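Local coordinates for klebicin C activity (Klebsiella pneumoniae, PDB 7NNA), which is a bacteriocin-type toxin whose Tol-binding domain, described here, probably takes part in its import into target cells through the TolC channel, at residues A41-R46 with Q138-E143. Numbering follows the deposited sequence. Where two conformers were deposited one is given.
Sequences AAQAER and QRKQAE
Gln43 lies against Gln141 and Lys140 where two long antiparallel helices pass side by side, and it illustrates how a polar residue can act as a packing residue in an antiparallel helical hairpin. Its CB leaves the backbone toward the other helix. With CG anti to the backbone N (chi1 -175°), the chain reaches across, and CG settles against the backbone of Gln141, 3.5 Å from its CA. The next torsion (chi2 55°) bends the chain, turning the amide toward Lys140. CD then rests near CB of Lys140, and NE2 lies 3.7 Å from both CB and CE of Lys140, against the aliphatic part of the lysine, the two side chains crossing at about a right angle. In the Arg46 conformer described, one of two, OE1 accepts two bonds from one face of its plane, from Arg46 NE and, at 2.9 Å, from Arg46 NH2, in a side-on grip lying in the guanidinium plane. NE2 donates to Glu137, which also forms a salt bridge with Lys140. Gln141 answers from the opposite helix: its extended chain carries OE1 to 3.4 Å from CA of Ala44, whose small CB lets the amide lie close, while NE2 is bonded to Glu145. Between the two segments the touching is thus van der Waals, while the Gln43 to Glu137 bond joins the helices one step away. The axes of 41-46 and 138-143 come within 8.9 Å at 162°, nearly antiparallel; the segments lie on helices 14-79 and 93-197, which pack here near the middle of this elongated, strand-free domain.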
ATOM      1  N   ALA A  41      -0.950  -3.348  -4.845  1.00 23.85           N
ATOM      2  CA  ALA A  41      -1.717  -2.650  -5.914  1.00 25.54           C
ATOM      3  C   ALA A  41      -3.011  -2.093  -5.315  1.00 25.72           C
ATOM      4  O   ALA A  41      -3.373  -0.945  -5.608  1.00 26.63           O
ATOM      5  CB  ALA A  41      -2.029  -3.638  -7.071  1.00 25.48           C
ATOM      6  N   ALA A  42      -3.713  -2.873  -4.455  1.00 24.85           N
ATOM      7  CA  ALA A  42      -4.955  -2.364  -3.811  1.00 25.55           C
ATOM      8  C   ALA A  42      -4.661  -1.187  -2.829  1.00 24.75           C
ATOM      9  O   ALA A  42      -5.438  -0.213  -2.753  1.00 23.91           O
ATOM     10  CB  ALA A  42      -5.712  -3.493  -3.052  1.00 27.14           C
ATOM     11  N   GLN A  43      -3.536  -1.241  -2.139  1.00 23.92           N
ATOM     12  CA  GLN A  43      -3.163  -0.175  -1.195  1.00 23.49           C
ATOM     13  C   GLN A  43      -2.719   1.118  -1.921  1.00 23.70           C
ATOM     14  O   GLN A  43      -2.992   2.247  -1.427  1.00 23.68           O
ATOM     15  CB  GLN A  43      -2.045  -0.688  -0.286  1.00 24.94           C
ATOM     16  CG  GLN A  43      -1.659   0.320   0.824  1.00 26.63           C
ATOM     17  CD  GLN A  43      -2.837   0.751   1.652  1.00 28.55           C
ATOM     18  OE1 GLN A  43      -3.691  -0.039   1.970  1.00 28.59           O
ATOM     19  NE2 GLN A  43      -2.902   2.004   2.050  1.00 27.75           N
ATOM     20  N   ALA A  44      -2.022   1.003  -3.085  1.00 22.59           N
ATOM     21  CA  ALA A  44      -1.710   2.195  -3.908  1.00 24.84           C
ATOM     22  C   ALA A  44      -3.041   2.855  -4.358  1.00 25.68           C
ATOM     23  O   ALA A  44      -3.137   4.102  -4.429  1.00 24.47           O
ATOM     24  CB  ALA A  44      -0.930   1.772  -5.159  1.00 23.86           C
ATOM     25  N   GLU A  45      -4.080   2.012  -4.717  1.00 25.52           N
ATOM     26  CA  GLU A  45      -5.368   2.613  -5.071  1.00 26.91           C
ATOM     27  C   GLU A  45      -6.009   3.357  -3.883  1.00 26.93           C
ATOM     28  O   GLU A  45      -6.611   4.406  -4.071  1.00 26.61           O
ATOM     29  CB  GLU A  45      -6.318   1.600  -5.713  1.00 31.41           C
ATOM     30  CG  GLU A  45      -5.758   1.064  -7.028  1.00 33.36           C
ATOM     31  CD  GLU A  45      -5.469   2.133  -8.074  0.50 29.73           C
ATOM     32  OE1 GLU A  45      -6.336   3.003  -8.288  0.50 32.20           O
ATOM     33  OE2 GLU A  45      -4.353   2.131  -8.636  0.50 27.64           O
ATOM     34  N   ARG A  46      -5.885   2.827  -2.670  0.50 26.82           N
ATOM     35  CA  ARG A  46      -6.416   3.517  -1.472  0.50 27.17           C
ATOM     36  C   ARG A  46      -5.650   4.782  -1.196  0.50 26.54           C
ATOM     37  O   ARG A  46      -6.264   5.794  -0.835  0.50 27.30           O
ATOM     38  CB  ARG A  46      -6.438   2.605  -0.242  0.50 29.46           C
ATOM     39  CG  ARG A  46      -7.733   1.799  -0.220  0.50 34.74           C
ATOM     40  CD  ARG A  46      -7.899   0.897   0.990  0.50 36.53           C
ATOM     41  NE  ARG A  46      -6.752   0.025   1.126  0.50 36.88           N
ATOM     42  CZ  ARG A  46      -6.742  -1.267   0.849  0.50 34.93           C
ATOM     43  NH1 ARG A  46      -7.856  -1.885   0.458  0.50 36.76           N
ATOM     44  NH2 ARG A  46      -5.638  -1.957   0.978  0.50 28.89           N
ATOM     45  N   GLN A 138      -0.289   6.211   2.676  1.00 23.28           N
ATOM     46  CA  GLN A 138       1.061   6.168   2.093  1.00 23.35           C
ATOM     47  C   GLN A 138       1.982   5.393   3.023  1.00 22.80           C
ATOM     48  O   GLN A 138       2.797   4.615   2.550  1.00 22.26           O
ATOM     49  CB  GLN A 138       1.581   7.601   1.918  1.00 25.72           C
ATOM     50  CG  GLN A 138       0.802   8.322   0.819  1.00 26.79           C
ATOM     51  CD  GLN A 138       1.222   9.788   0.623  1.00 36.19           C
ATOM     52  OE1 GLN A 138       0.720  10.453  -0.270  1.00 39.35           O
ATOM     53  NE2 GLN A 138       2.108  10.351   1.432  1.00 35.64           N
ATOM     54  N   ARG A 139       1.832   5.535   4.344  1.00 24.02           N
ATOM     55  CA  ARG A 139       2.666   4.777   5.298  1.00 26.11           C
ATOM     56  C   ARG A 139       2.397   3.266   5.098  1.00 25.26           C
ATOM     57  O   ARG A 139       3.360   2.436   5.051  1.00 25.93           O
ATOM     58  CB  ARG A 139       2.322   5.199   6.763  1.00 28.36           C
ATOM     59  CG  ARG A 139       3.234   4.543   7.828  1.00 33.43           C
ATOM     60  CD  ARG A 139       2.653   4.604   9.285  1.00 40.93           C
ATOM     61  NE  ARG A 139       1.427   3.789   9.421  1.00 43.43           N
ATOM     62  CZ  ARG A 139       1.404   2.465   9.548  1.00 45.95           C
ATOM     63  NH1 ARG A 139       2.538   1.772   9.587  1.00 47.85           N
ATOM     64  NH2 ARG A 139       0.250   1.820   9.609  1.00 44.67           N
ATOM     65  N   LYS A 140       1.111   2.894   5.031  1.00 23.25           N
ATOM     66  CA  LYS A 140       0.768   1.472   4.875  1.00 23.36           C
ATOM     67  C   LYS A 140       1.283   0.930   3.543  1.00 21.98           C
ATOM     68  O   LYS A 140       1.726  -0.224   3.457  1.00 21.89           O
ATOM     69  CB  LYS A 140      -0.747   1.279   4.959  1.00 25.75           C
ATOM     70  CG  LYS A 140      -1.244   1.636   6.348  1.00 35.66           C
ATOM     71  CD  LYS A 140      -2.678   1.274   6.617  1.00 45.07           C
ATOM     72  CE  LYS A 140      -3.623   1.990   5.729  1.00 50.65           C
ATOM     73  NZ  LYS A 140      -5.021   1.466   5.849  1.00 58.04           N
ATOM     74  N   GLN A 141       1.163   1.739   2.480  1.00 20.18           N
ATOM     75  CA  GLN A 141       1.679   1.333   1.173  1.00 19.48           C
ATOM     76  C   GLN A 141       3.196   1.035   1.224  1.00 20.23           C
ATOM     77  O   GLN A 141       3.627  -0.004   0.714  1.00 19.57           O
ATOM     78  CB  GLN A 141       1.386   2.438   0.122  1.00 19.66           C
ATOM     79  CG  GLN A 141       1.725   1.891  -1.299  1.00 20.79           C
ATOM     80  CD  GLN A 141       1.581   2.979  -2.353  1.00 24.16           C
ATOM     81  OE1 GLN A 141       0.732   3.869  -2.211  1.00 24.79           O
ATOM     82  NE2 GLN A 141       2.429   2.957  -3.376  1.00 22.75           N
ATOM     83  N   ALA A 142       4.004   1.914   1.836  1.00 21.60           N
ATOM     84  CA  ALA A 142       5.468   1.715   1.936  1.00 23.07           C
ATOM     85  C   ALA A 142       5.757   0.448   2.779  1.00 22.92           C
ATOM     86  O   ALA A 142       6.692  -0.292   2.457  1.00 22.31           O
ATOM     87  CB  ALA A 142       6.130   2.959   2.580  1.00 24.99           C
ATOM     88  N   GLU A 143       4.951   0.179   3.804  1.00 21.85           N
ATOM     89  CA  GLU A 143       5.175  -1.042   4.628  1.00 22.81           C
ATOM     90  C   GLU A 143       4.850  -2.288   3.827  1.00 21.66           C
ATOM     91  O   GLU A 143       5.573  -3.288   3.910  1.00 21.45           O
ATOM     92  CB  GLU A 143       4.420  -0.974   5.948  1.00 27.49           C
ATOM     93  CG  GLU A 143       4.587  -2.256   6.766  1.00 34.94           C
ATOM     94  CD  GLU A 143       6.018  -2.703   7.079  0.80 43.91           C
ATOM     95  OE1 GLU A 143       6.937  -1.849   7.116  0.80 44.92           O
ATOM     96  OE2 GLU A 143       6.211  -3.911   7.332  0.80 45.38           O
TER